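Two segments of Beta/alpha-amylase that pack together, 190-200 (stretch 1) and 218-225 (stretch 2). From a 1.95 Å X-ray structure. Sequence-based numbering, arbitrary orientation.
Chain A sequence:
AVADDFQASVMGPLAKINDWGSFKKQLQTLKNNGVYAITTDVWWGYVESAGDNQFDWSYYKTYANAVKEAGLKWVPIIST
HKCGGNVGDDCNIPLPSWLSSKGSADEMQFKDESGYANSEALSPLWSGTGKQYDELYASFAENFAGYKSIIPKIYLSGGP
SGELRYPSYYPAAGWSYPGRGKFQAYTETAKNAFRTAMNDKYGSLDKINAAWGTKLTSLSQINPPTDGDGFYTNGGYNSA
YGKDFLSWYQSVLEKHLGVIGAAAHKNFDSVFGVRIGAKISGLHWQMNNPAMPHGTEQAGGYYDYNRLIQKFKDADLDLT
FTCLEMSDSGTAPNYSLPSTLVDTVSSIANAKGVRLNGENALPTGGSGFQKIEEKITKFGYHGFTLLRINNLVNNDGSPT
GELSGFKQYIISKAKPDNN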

# COMPACT_ATOMS: atom_id res chain seq x y z
N ALA A 190 0.81 12.97 -16.63
CA ALA A 190 0.80 11.53 -16.90
C ALA A 190 0.73 11.25 -18.39
O ALA A 190 1.48 10.41 -18.91
N LYS A 191 -0.15 11.97 -19.10
CA LYS A 191 -0.28 11.77 -20.54
C LYS A 191 1.03 12.09 -21.25
O LYS A 191 1.46 11.34 -22.13
N ASN A 192 1.68 13.18 -20.85
CA ASN A 192 2.97 13.54 -21.42
C ASN A 192 4.10 12.58 -21.05
O ASN A 192 4.99 12.30 -21.87
N ALA A 193 4.05 12.05 -19.83
CA ALA A 193 5.04 11.07 -19.42
C ALA A 193 4.92 9.79 -20.25
O ALA A 193 5.93 9.20 -20.62
N PHE A 194 3.69 9.38 -20.56
CA PHE A 194 3.48 8.22 -21.43
C PHE A 194 3.97 8.50 -22.85
O PHE A 194 4.62 7.66 -23.46
N ARG A 195 3.65 9.69 -23.39
CA ARG A 195 4.13 10.06 -24.72
C ARG A 195 5.66 10.03 -24.76
O ARG A 195 6.27 9.42 -25.66
N THR A 196 6.29 10.68 -23.79
CA THR A 196 7.75 10.73 -23.69
C THR A 196 8.33 9.32 -23.56
O THR A 196 9.32 8.98 -24.23
N ALA A 197 7.72 8.50 -22.72
CA ALA A 197 8.17 7.11 -22.56
C ALA A 197 8.12 6.35 -23.90
O ALA A 197 9.03 5.55 -24.20
N MET A 198 7.09 6.57 -24.70
CA MET A 198 7.00 5.86 -25.98
C MET A 198 7.96 6.41 -27.04
O MET A 198 8.52 5.65 -27.85
N ASN A 199 8.12 7.73 -27.05
CA ASN A 199 9.14 8.36 -27.91
C ASN A 199 10.56 7.88 -27.57
O ASN A 199 11.34 7.56 -28.48
N ASP A 200 10.88 7.82 -26.28
CA ASP A 200 12.16 7.26 -25.82
C ASP A 200 12.33 5.79 -26.18
O ASP A 200 13.42 5.36 -26.56
N SER A 218 0.73 13.13 -34.72
CA SER A 218 1.53 13.83 -33.70
C SER A 218 1.55 13.05 -32.39
O SER A 218 0.61 12.33 -32.06
N LEU A 219 2.63 13.24 -31.63
CA LEU A 219 2.77 12.61 -30.31
C LEU A 219 1.59 12.98 -29.41
O LEU A 219 1.17 12.20 -28.57
N SER A 220 1.05 14.18 -29.61
CA SER A 220 -0.06 14.67 -28.81
C SER A 220 -1.35 13.86 -28.99
O SER A 220 -2.24 13.96 -28.16
N GLN A 221 -1.44 13.05 -30.04
CA GLN A 221 -2.60 12.17 -30.20
C GLN A 221 -2.46 10.84 -29.44
O GLN A 221 -3.37 10.01 -29.46
N ILE A 222 -1.31 10.61 -28.83
CA ILE A 222 -1.14 9.43 -28.00
C ILE A 222 -1.81 9.68 -26.65
O ILE A 222 -1.52 10.67 -25.98
N ASN A 223 -2.71 8.78 -26.28
CA ASN A 223 -3.44 8.88 -25.02
C ASN A 223 -3.54 7.53 -24.33
O ASN A 223 -3.43 6.50 -24.99
N PRO A 224 -3.80 7.52 -23.00
CA PRO A 224 -4.19 6.29 -22.32
C PRO A 224 -5.57 5.85 -22.86
O PRO A 224 -6.17 6.60 -23.64
N PRO A 225 -6.07 4.66 -22.46
CA PRO A 225 -7.35 4.19 -22.99
C PRO A 225 -8.45 5.21 -22.76
O PRO A 225 -8.55 5.78 -21.69

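A single arginine dominates this contact: Arg195, midway along stretch 1, which is helical throughout, reaches among the backbone carbonyls of the loop and bonds to one of them, Ile222 O. Its CA-to-CB bond points toward the loop, and an extended side chain (chi1 m, chi2 and chi3 t) delivers the guanidinium. Arg195 NE donates to Ile222 O at 2.8 Å, and Arg195 NH2 adds a weak hydrogen bond to it at 3.1 Å. The guanidinium suits this place because it carries several donors in one plane; Ile222 O lies near that plane, at the edge, whereas Ser220 O sits over one face, 3.3 Å from Arg195 NH2 at an angle too poor for a hydrogen bond. Arg195 NH1 donates to Asn192 OD1 at 2.9 Å, within its own stretch.

Ile222 O also accepts from a water, 2.8 Å from the water oxygen. The same water donates to Lys191 O at 2.9 Å, so it bridges the loop backbone to a helix carbonyl that already accepts from Arg195 N.

Apolar packing accompanies these bonds. Ile222 (m, t), pointing toward the helix, brings CG2 to 3.7 Å from Phe194 CE2; a branched aliphatic side chain and an aromatic ring fit here because both are buried and meet through carbon. Phe194, with chi1 t, also points toward the loop, and Asn223 O approaches its ring edge, 4.0 Å from Phe194 CE2.

Lys191 (m, t, m, t) contributes methylenes: Lys191 CG lies 3.8 Å from Pro224 CD. A long aliphatic chain can thus lie against the CD end of the proline ring while NZ bonds elsewhere in the structure. Asn223 (chi1 m) points away, but its end comes nearer, with Asn223 OD1 3.1 Å from Arg195 NH2. Farther along the helix, Asn199 (chi1 t) meets Leu219 (m, t) of the 3-10 segment: Leu219 CD2 lies 3.9 Å from Asn199 OD1.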

# COMPACT_ATOMS: atom_id res chain seq x y z
CB ALA A 190 -0.36 10.85 -16.16
CB LYS A 191 -1.43 12.58 -21.12
CG LYS A 191 -2.82 12.06 -20.68
CD LYS A 191 -3.96 12.73 -21.41
CE LYS A 191 -4.03 14.21 -21.13
NZ LYS A 191 -5.26 14.87 -21.73
CB ASN A 192 3.30 14.99 -21.08
CG ASN A 192 2.58 15.97 -22.01
OD1 ASN A 192 2.35 15.67 -23.19
ND2 ASN A 192 2.24 17.14 -21.49
CB ALA A 193 4.91 10.75 -17.93
CB PHE A 194 1.99 7.79 -21.42
CG PHE A 194 1.67 6.57 -22.31
CD1 PHE A 194 2.42 5.39 -22.22
CD2 PHE A 194 0.60 6.62 -23.21
CE1 PHE A 194 2.11 4.28 -23.01
CE2 PHE A 194 0.27 5.50 -24.01
CZ PHE A 194 1.03 4.33 -23.91
CB ARG A 195 3.62 11.46 -25.12
CG ARG A 195 2.14 11.51 -25.41
CD ARG A 195 1.59 12.93 -25.41
NE ARG A 195 0.13 12.85 -25.43
CZ ARG A 195 -0.70 13.71 -24.85
NH1 ARG A 195 -0.23 14.76 -24.18
NH2 ARG A 195 -2.02 13.50 -24.94
CB THR A 196 8.20 11.64 -22.53
OG1 THR A 196 7.60 12.92 -22.69
CG2 THR A 196 9.71 11.82 -22.52
CB ALA A 197 7.34 6.39 -21.50
CB MET A 198 5.57 5.83 -26.50
CG MET A 198 4.61 5.05 -25.59
SD MET A 198 5.10 3.33 -25.32
CE MET A 198 5.89 3.43 -23.69
CB ASN A 199 9.06 9.87 -27.82
CG ASN A 199 9.71 10.56 -29.02
OD1 ASN A 199 9.32 10.34 -30.17
ND2 ASN A 199 10.70 11.40 -28.75
CB ASP A 200 12.33 7.44 -24.31
CG ASP A 200 12.56 8.87 -23.92
OD1 ASP A 200 12.80 9.70 -24.83
OD2 ASP A 200 12.49 9.19 -22.71
CB SER A 218 1.01 15.24 -33.44
OG SER A 218 -0.24 15.17 -32.78
CB LEU A 219 4.09 13.03 -29.65
CG LEU A 219 5.39 12.49 -30.27
CD1 LEU A 219 6.62 13.21 -29.71
CD2 LEU A 219 5.52 10.96 -30.07
CB SER A 220 -0.30 16.16 -29.10
OG SER A 220 -0.88 16.31 -30.39
CB GLN A 221 -2.87 11.85 -31.67
CG GLN A 221 -3.06 13.05 -32.56
CD GLN A 221 -3.16 12.64 -34.02
OE1 GLN A 221 -2.27 11.97 -34.56
NE2 GLN A 221 -4.25 13.03 -34.67
CB ILE A 222 0.35 9.10 -27.76
CG1 ILE A 222 1.03 8.75 -29.09
CG2 ILE A 222 0.51 7.98 -26.70
CD1 ILE A 222 2.55 8.68 -28.99
CB ASN A 223 -4.84 9.41 -25.28
CG ASN A 223 -4.85 10.87 -25.60
OD1 ASN A 223 -4.59 11.71 -24.74
ND2 ASN A 223 -5.15 11.21 -26.86
CB PRO A 224 -4.29 6.72 -20.85
CG PRO A 224 -3.45 7.93 -20.76
CD PRO A 224 -3.70 8.64 -22.05
CB PRO A 225 -7.62 2.93 -22.17
CG PRO A 225 -6.26 2.44 -21.85
CD PRO A 225 -5.48 3.67 -21.54
O HOH W 1 -0.74 9.95 -23.38